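Long-range contacts in nucleoside phosphorylase, putative (Trypanosoma brucei, PDB 3BJE), which cleaves uridine with phosphate, releasing uracil and ribose 1-phosphate, and works as a homodimeric uridine phosphorylase: residues C37-L42 with H108-Y113; A162-A167 with G242-A247. All blocks are in the same frame, centred on the assembly; numbering follows the deposited sequence. Where two conformers were deposited one is given.

Interaction 1: C37-L42 with H108-Y113; sequences CKSDEL and HALKEY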
ATOM      1  N   CYS A  37      14.656 -10.236   7.682  1.00 22.77           N
ATOM      2  CA  CYS A  37      15.319 -11.432   7.185  1.00 22.10           C
ATOM      3  C   CYS A  37      16.773 -11.084   6.917  1.00 21.53           C
ATOM      4  O   CYS A  37      17.082  -9.951   6.545  1.00 22.47           O
ATOM      5  CB  CYS A  37      14.628 -11.869   5.898  1.00 24.62           C
ATOM      6  SG  CYS A  37      15.227 -13.387   5.190  1.00 24.44           S
ATOM      7  N   LYS A  38      17.670 -12.040   7.159  1.00 21.83           N
ATOM      8  CA  LYS A  38      19.105 -11.843   6.921  1.00 22.51           C
ATOM      9  C   LYS A  38      19.458 -12.505   5.603  1.00 19.38           C
ATOM     10  O   LYS A  38      18.727 -13.385   5.147  1.00 18.93           O
ATOM     11  CB  LYS A  38      19.925 -12.468   8.058  1.00 22.96           C
ATOM     12  CG  LYS A  38      19.453 -12.077   9.444  1.00 26.83           C
ATOM     13  CD  LYS A  38      20.440 -12.517  10.519  1.00 29.92           C
ATOM     14  CE  LYS A  38      19.880 -12.265  11.912  1.00 38.30           C
ATOM     15  NZ  LYS A  38      18.862 -13.294  12.278  1.00 45.51           N
ATOM     16  N   SER A  39      20.576 -12.118   4.989  1.00 19.90           N
ATOM     17  CA  SER A  39      20.936 -12.663   3.666  1.00 19.67           C
ATOM     18  C   SER A  39      20.886 -14.193   3.631  1.00 19.96           C
ATOM     19  O   SER A  39      20.347 -14.783   2.691  1.00 21.27           O
ATOM     20  CB  SER A  39      22.324 -12.214   3.234  1.00 21.99           C
ATOM     21  OG  SER A  39      22.368 -10.820   2.971  1.00 24.72           O
ATOM     22  N   ASP A  40      21.450 -14.828   4.655  1.00 20.07           N
ATOM     23  CA  ASP A  40      21.589 -16.283   4.636  1.00 20.86           C
ATOM     24  C   ASP A  40      20.299 -17.026   4.972  1.00 19.94           C
ATOM     25  O   ASP A  40      20.273 -18.254   4.945  1.00 21.66           O
ATOM     26  CB  ASP A  40      22.775 -16.774   5.495  1.00 24.15           C
ATOM     27  CG  ASP A  40      22.581 -16.592   7.001  1.00 29.44           C
ATOM     28  OD1 ASP A  40      21.557 -16.056   7.468  1.00 34.90           O
ATOM     29  OD2 ASP A  40      23.508 -17.001   7.741  1.00 37.13           O
ATOM     30  N   GLU A  41      19.244 -16.277   5.286  1.00 17.38           N
ATOM     31  CA  GLU A  41      17.930 -16.845   5.585  1.00 19.61           C
ATOM     32  C   GLU A  41      16.944 -16.792   4.434  1.00 20.27           C
ATOM     33  O   GLU A  41      15.855 -17.306   4.566  1.00 21.31           O
ATOM     34  CB  GLU A  41      17.298 -16.105   6.753  1.00 19.85           C
ATOM     35  CG  GLU A  41      18.069 -16.279   8.023  1.00 21.48           C
ATOM     36  CD  GLU A  41      17.500 -15.475   9.178  1.00 25.10           C
ATOM     37  OE1 GLU A  41      16.979 -14.362   8.950  1.00 25.52           O
ATOM     38  OE2 GLU A  41      17.587 -15.978  10.316  1.00 26.37           O
ATOM     39  N   LEU A  42      17.323 -16.155   3.328  1.00 16.50           N
ATOM     40  CA  LEU A  42      16.416 -15.916   2.214  1.00 17.29           C
ATOM     41  C   LEU A  42      16.800 -16.811   1.036  1.00 18.66           C
ATOM     42  O   LEU A  42      17.940 -16.768   0.579  1.00 19.09           O
ATOM     43  CB  LEU A  42      16.507 -14.449   1.801  1.00 18.40           C
ATOM     44  CG  LEU A  42      15.643 -14.005   0.618  1.00 19.27           C
ATOM     45  CD1 LEU A  42      14.181 -14.207   0.957  1.00 17.29           C
ATOM     46  CD2 LEU A  42      15.965 -12.539   0.299  1.00 21.02           C
ATOM     47  N   HIS A 108      16.426  -7.224  -2.848  1.00 15.94           N
ATOM     48  CA  HIS A 108      17.596  -6.812  -3.648  1.00 15.74           C
ATOM     49  C   HIS A 108      18.835  -6.602  -2.803  1.00 16.40           C
ATOM     50  O   HIS A 108      19.890  -7.156  -3.127  1.00 17.75           O
ATOM     51  CB  HIS A 108      17.261  -5.569  -4.478  1.00 16.76           C
ATOM     52  CG  HIS A 108      18.367  -5.117  -5.371  1.00 16.09           C
ATOM     53  ND1 HIS A 108      19.059  -5.990  -6.179  1.00 17.28           N
ATOM     54  CD2 HIS A 108      18.906  -3.890  -5.583  1.00 18.23           C
ATOM     55  CE1 HIS A 108      19.985  -5.318  -6.846  1.00 19.47           C
ATOM     56  NE2 HIS A 108      19.917  -4.045  -6.499  1.00 16.98           N
ATOM     57  N   ALA A 109      18.692  -5.868  -1.701  1.00 15.81           N
ATOM     58  CA  ALA A 109      19.800  -5.660  -0.780  1.00 17.19           C
ATOM     59  C   ALA A 109      20.252  -6.965  -0.107  1.00 17.44           C
ATOM     60  O   ALA A 109      21.448  -7.242   0.004  1.00 18.98           O
ATOM     61  CB  ALA A 109      19.424  -4.587   0.277  1.00 17.59           C
ATOM     62  N   LEU A 110      19.305  -7.788   0.332  1.00 15.97           N
ATOM     63  CA  LEU A 110      19.689  -9.057   0.950  1.00 16.34           C
ATOM     64  C   LEU A 110      20.467  -9.981   0.004  1.00 17.94           C
ATOM     65  O   LEU A 110      21.392 -10.696   0.432  1.00 17.67           O
ATOM     66  CB  LEU A 110      18.473  -9.766   1.519  1.00 18.23           C
ATOM     67  CG  LEU A 110      17.848  -9.077   2.733  1.00 19.23           C
ATOM     68  CD1 LEU A 110      16.537  -9.756   3.079  1.00 21.11           C
ATOM     69  CD2 LEU A 110      18.770  -9.105   3.939  1.00 18.28           C
ATOM     70  N   LYS A 111      20.105  -9.967  -1.274  1.00 16.41           N
ATOM     71  CA  LYS A 111      20.767 -10.835  -2.244  1.00 16.70           C
ATOM     72  C   LYS A 111      22.044 -10.256  -2.823  1.00 18.71           C
ATOM     73  O   LYS A 111      22.969 -11.006  -3.150  1.00 19.34           O
ATOM     74  CB  LYS A 111      19.801 -11.209  -3.353  1.00 17.16           C
ATOM     75  CG  LYS A 111      18.776 -12.231  -2.872  1.00 17.65           C
ATOM     76  CD  LYS A 111      19.380 -13.645  -2.755  1.00 18.06           C
ATOM     77  CE  LYS A 111      18.481 -14.579  -1.961  1.00 17.97           C
ATOM     78  NZ  LYS A 111      19.071 -15.933  -1.781  1.00 19.32           N
ATOM     79  N   GLU A 112      22.105  -8.937  -2.986  1.00 16.50           N
ATOM     80  CA  GLU A 112      23.204  -8.338  -3.758  1.00 15.67           C
ATOM     81  C   GLU A 112      24.073  -7.326  -3.006  1.00 17.12           C
ATOM     82  O   GLU A 112      25.105  -6.891  -3.535  1.00 19.48           O
ATOM     83  CB  GLU A 112      22.669  -7.742  -5.051  1.00 15.61           C
ATOM     84  CG  GLU A 112      22.073  -8.772  -5.982  1.00 19.10           C
ATOM     85  CD  GLU A 112      21.770  -8.218  -7.356  1.00 20.76           C
ATOM     86  OE1 GLU A 112      22.703  -7.666  -8.000  1.00 20.56           O
ATOM     87  OE2 GLU A 112      20.615  -8.373  -7.812  1.00 19.25           O
ATOM     88  N   TYR A 113      23.696  -6.954  -1.779  1.00 16.43           N
ATOM     89  CA  TYR A 113      24.598  -6.159  -0.948  1.00 17.19           C
ATOM     90  C   TYR A 113      25.340  -7.095  -0.001  1.00 19.52           C
ATOM     91  O   TYR A 113      24.729  -7.757   0.846  1.00 19.68           O
ATOM     92  CB  TYR A 113      23.874  -5.051  -0.172  1.00 19.23           C
ATOM     93  CG  TYR A 113      24.846  -4.142   0.550  1.00 20.76           C
ATOM     94  CD1 TYR A 113      25.659  -3.270  -0.156  1.00 23.41           C
ATOM     95  CD2 TYR A 113      24.986  -4.191   1.936  1.00 23.25           C
ATOM     96  CE1 TYR A 113      26.558  -2.447   0.492  1.00 24.81           C
ATOM     97  CE2 TYR A 113      25.896  -3.366   2.598  1.00 24.97           C
ATOM     98  CZ  TYR A 113      26.674  -2.503   1.864  1.00 24.08           C
ATOM     99  OH  TYR A 113      27.583  -1.688   2.502  1.00 25.44           O
TER
HETATM  100  O   HOH W   1      25.309  -9.994   3.182  1.00 29.51           O
HETATM  101  O   HOH W   2      21.269 -15.366   0.125  1.00 36.97           O
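Leu110 projects from the last turn of helix 97-112 and lays its CD2 methyl against the backbone carbonyl of Cys37, with Leu110 CD2 3.2 Å from Cys37 O. That oxygen is buried and has no hydrogen-bond partner in the model. Leu42 comes in across Leu110 at about a right angle, with Leu42 CD2 3.9 Å from Leu110 CB, so the two leucines form the apolar centre of the contact. Leu42 reaches on to Thr89 and Ile91 of strand 86-92.

Polar bonds run from each segment to the other. Ser39 OG gives a hydrogen bond of 2.7 Å to Leu110 O, arriving in the carbonyl plane on a lone pair, at a C=O...donor angle of 128°. A water bonded to Ser39 OG also donates to Tyr113 O, where the chain leaves the helix. In return, Lys111 NZ donates to Leu42 O at 2.7 Å, from above the carbonyl plane and 40° out of it. Lys111 bends at its second torsion (chi2 -76°), and its CE lies 3.9 Å from Leu42 CG. The ammonium also meets the carboxylate of Asp44 in a salt bridge and a water held by Ser39 O.

Carbonyl, carboxylate and water together would favour a charged Lys111, while Ser39 supplies a donor to the helix's closing turn, joining the loop before strand 45-49 to that end.

Interaction 2: A162-A167 with G242-A247; sequences AVTRHA and GTTATA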
ATOM      1  N   ALA A 162      -6.080 -17.167 -12.032  1.00 16.42           N
ATOM      2  CA  ALA A 162      -5.768 -16.258 -13.122  1.00 16.68           C
ATOM      3  C   ALA A 162      -4.257 -15.992 -13.125  1.00 16.77           C
ATOM      4  O   ALA A 162      -3.696 -15.387 -12.188  1.00 16.63           O
ATOM      5  CB  ALA A 162      -6.546 -14.972 -12.974  1.00 17.96           C
ATOM      6  N   VAL A 163      -3.608 -16.458 -14.191  1.00 17.23           N
ATOM      7  CA  VAL A 163      -2.163 -16.424 -14.319  1.00 17.20           C
ATOM      8  C   VAL A 163      -1.790 -15.216 -15.166  1.00 15.85           C
ATOM      9  O   VAL A 163      -2.335 -15.030 -16.248  1.00 17.80           O
ATOM     10  CB  VAL A 163      -1.664 -17.723 -14.992  1.00 17.64           C
ATOM     11  CG1 VAL A 163      -0.135 -17.739 -15.099  1.00 18.73           C
ATOM     12  CG2 VAL A 163      -2.163 -18.919 -14.224  1.00 15.22           C
ATOM     13  N   THR A 164      -0.873 -14.393 -14.658  1.00 17.54           N
ATOM     14  CA  THR A 164      -0.471 -13.165 -15.330  1.00 16.57           C
ATOM     15  C   THR A 164       0.485 -13.434 -16.481  1.00 16.47           C
ATOM     16  O   THR A 164       1.460 -14.176 -16.302  1.00 16.58           O
ATOM     17  CB  THR A 164       0.258 -12.223 -14.345  1.00 15.63           C
ATOM     18  OG1 THR A 164      -0.639 -11.874 -13.282  1.00 16.87           O
ATOM     19  CG2 THR A 164       0.760 -10.945 -15.051  1.00 15.86           C
ATOM     20  N   ARG A 165       0.161 -12.900 -17.667  1.00 17.15           N
ATOM     21  CA  ARG A 165       1.148 -12.739 -18.727  0.50 14.62           C
ATOM     22  C   ARG A 165       1.553 -11.265 -18.721  1.00 15.44           C
ATOM     23  O   ARG A 165       2.529 -10.918 -18.104  1.00 17.20           O
ATOM     24  CB  ARG A 165       0.643 -13.212 -20.094  0.50 14.12           C
ATOM     25  CG  ARG A 165       1.766 -13.271 -21.108  0.50 14.43           C
ATOM     26  CD  ARG A 165       1.321 -13.711 -22.486  0.50 15.30           C
ATOM     27  NE  ARG A 165       0.921 -15.119 -22.587  0.50 15.83           N
ATOM     28  CZ  ARG A 165      -0.321 -15.545 -22.848  0.50 15.99           C
ATOM     29  NH1 ARG A 165      -1.326 -14.694 -23.003  0.50 16.09           N
ATOM     30  NH2 ARG A 165      -0.567 -16.847 -22.949  0.50 18.06           N
ATOM     31  N   HIS A 166       0.778 -10.381 -19.357  1.00 15.23           N
ATOM     32  CA  HIS A 166       1.069  -8.942 -19.296  1.00 14.27           C
ATOM     33  C   HIS A 166       0.372  -8.307 -18.106  1.00 14.06           C
ATOM     34  O   HIS A 166      -0.528  -8.892 -17.513  1.00 16.08           O
ATOM     35  CB  HIS A 166       0.641  -8.253 -20.601  1.00 14.41           C
ATOM     36  CG  HIS A 166       1.364  -8.774 -21.808  1.00 14.08           C
ATOM     37  ND1 HIS A 166       0.859  -9.789 -22.589  1.00 15.95           N
ATOM     38  CD2 HIS A 166       2.565  -8.445 -22.348  1.00 18.35           C
ATOM     39  CE1 HIS A 166       1.711 -10.059 -23.565  1.00 15.34           C
ATOM     40  NE2 HIS A 166       2.749  -9.247 -23.454  1.00 16.31           N
ATOM     41  N   ALA A 167       0.836  -7.117 -17.743  1.00 15.00           N
ATOM     42  CA  ALA A 167       0.271  -6.365 -16.632  1.00 16.42           C
ATOM     43  C   ALA A 167       0.050  -4.911 -17.038  1.00 16.95           C
ATOM     44  O   ALA A 167       0.850  -4.333 -17.762  1.00 14.30           O
ATOM     45  CB  ALA A 167       1.213  -6.403 -15.452  1.00 15.68           C
ATOM     46  N   GLY A 242      -3.749 -14.233 -18.942  1.00 15.67           N
ATOM     47  CA  GLY A 242      -4.059 -12.968 -19.583  1.00 16.31           C
ATOM     48  C   GLY A 242      -3.466 -11.790 -18.861  1.00 17.11           C
ATOM     49  O   GLY A 242      -2.533 -11.929 -18.070  1.00 18.89           O
ATOM     50  N   THR A 243      -4.034 -10.621 -19.129  1.00 14.99           N
ATOM     51  CA  THR A 243      -3.493  -9.388 -18.599  1.00 15.61           C
ATOM     52  C   THR A 243      -4.100  -9.095 -17.237  1.00 16.57           C
ATOM     53  O   THR A 243      -5.320  -9.183 -17.048  1.00 16.10           O
ATOM     54  CB  THR A 243      -3.748  -8.226 -19.585  1.00 14.76           C
ATOM     55  OG1 THR A 243      -3.018  -8.459 -20.788  1.00 17.53           O
ATOM     56  CG2 THR A 243      -3.298  -6.897 -19.003  1.00 15.23           C
ATOM     57  N   THR A 244      -3.230  -8.746 -16.290  1.00 14.22           N
ATOM     58  CA  THR A 244      -3.638  -8.364 -14.948  1.00 16.79           C
ATOM     59  C   THR A 244      -3.578  -6.840 -14.808  1.00 15.72           C
ATOM     60  O   THR A 244      -2.535  -6.224 -15.086  1.00 15.43           O
ATOM     61  CB  THR A 244      -2.711  -9.012 -13.890  1.00 15.98           C
ATOM     62  OG1 THR A 244      -2.745 -10.440 -14.061  1.00 16.56           O
ATOM     63  CG2 THR A 244      -3.136  -8.606 -12.450  1.00 15.52           C
ATOM     64  N   ALA A 245      -4.680  -6.217 -14.385  1.00 14.21           N
ATOM     65  CA  ALA A 245      -4.700  -4.781 -14.096  1.00 16.41           C
ATOM     66  C   ALA A 245      -4.514  -4.562 -12.606  1.00 16.19           C
ATOM     67  O   ALA A 245      -5.269  -5.098 -11.797  1.00 16.49           O
ATOM     68  CB  ALA A 245      -6.024  -4.168 -14.567  1.00 15.27           C
ATOM     69  N   THR A 246      -3.501  -3.790 -12.244  1.00 16.04           N
ATOM     70  CA  THR A 246      -3.187  -3.530 -10.857  1.00 15.12           C
ATOM     71  C   THR A 246      -3.566  -2.103 -10.438  1.00 15.70           C
ATOM     72  O   THR A 246      -3.228  -1.126 -11.098  1.00 16.29           O
ATOM     73  CB  THR A 246      -1.691  -3.754 -10.584  1.00 16.32           C
ATOM     74  OG1 THR A 246      -1.348  -5.109 -10.899  1.00 16.43           O
ATOM     75  CG2 THR A 246      -1.294  -3.437  -9.107  1.00 13.97           C
ATOM     76  N   ALA A 247      -4.233  -2.035  -9.286  1.00 13.94           N
ATOM     77  CA  ALA A 247      -4.847  -0.826  -8.776  1.00 15.25           C
ATOM     78  C   ALA A 247      -4.132  -0.302  -7.542  1.00 16.04           C
ATOM     79  O   ALA A 247      -3.478  -1.063  -6.801  1.00 18.11           O
ATOM     80  CB  ALA A 247      -6.303  -1.120  -8.395  1.00 15.92           C
TER
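Thr244 OG1 is gripped by two groups: Thr164 OG1, 2.7 Å from it across the contact, and Asn290 OD1 on the neighbouring strand 284-292. The two threonine side chains cross at about a right angle. In Thr164, OG1 sits beside the backbone N (chi1 -61°), and the CG2 methyl lies 3.7 Å from Thr244 OG1.

The backbone bridges are of parallel type on both sides of a corner at Arg165 and His166, although before it strand 162-164 crosses strand 242-246 at 87°. Gly242 straddles Thr164: Gly242 N donates to Val163 O at 3.1 Å, and Gly242 O accepts from Arg165 N at 2.9 Å in a nearly straight bond, 176° at the hydrogen. Further on, Thr244 N donates to His166 O at 3.0 Å. Two residues lie between Thr164 and Ala167 but only Thr243 lies between Gly242 and Thr244, the one-residue shift of a beta bulge. Two CA-H...O contacts add to this pairing, one of them from Thr243 CA to His166 O at 3.2 Å.

His166 CB packs 3.7 Å from Thr243 OG1. Beyond them Glu286 is hydrogen-bonded to His166 ND1 and Thr243 OG1, and in the conformer given, one of two deposited, Arg165 NH1 makes a salt bridge to it. Through the first of those hydrogen bonds the carboxylate may polarise the imidazole, within a buried strand pair whose Thr244 side chain lies about 8 Å from the bound ribose phosphate.

From the N terminus, the loop at 37-42 comes first, just ahead of strand 45-49. The chain then runs through strands 45-49, 69-73, 76-83 and 86-92 and along helix 97-112, whose start carries calcium ligands Asp98 and Asn99, before interaction 1 closes the loop at 108-113. Strand 142-151, with pocket residues Thr148 and Cys149, follows. Interaction 2 opens on strand 161-169 and closes at strand 239-246, after an excursion that includes helices 186-198 and 213-228. The two loops are in series, neither nested nor crossed, and their centres lie 28 Å apart. One joins the N-terminal loop to a helix end; the other pairs two interior strands.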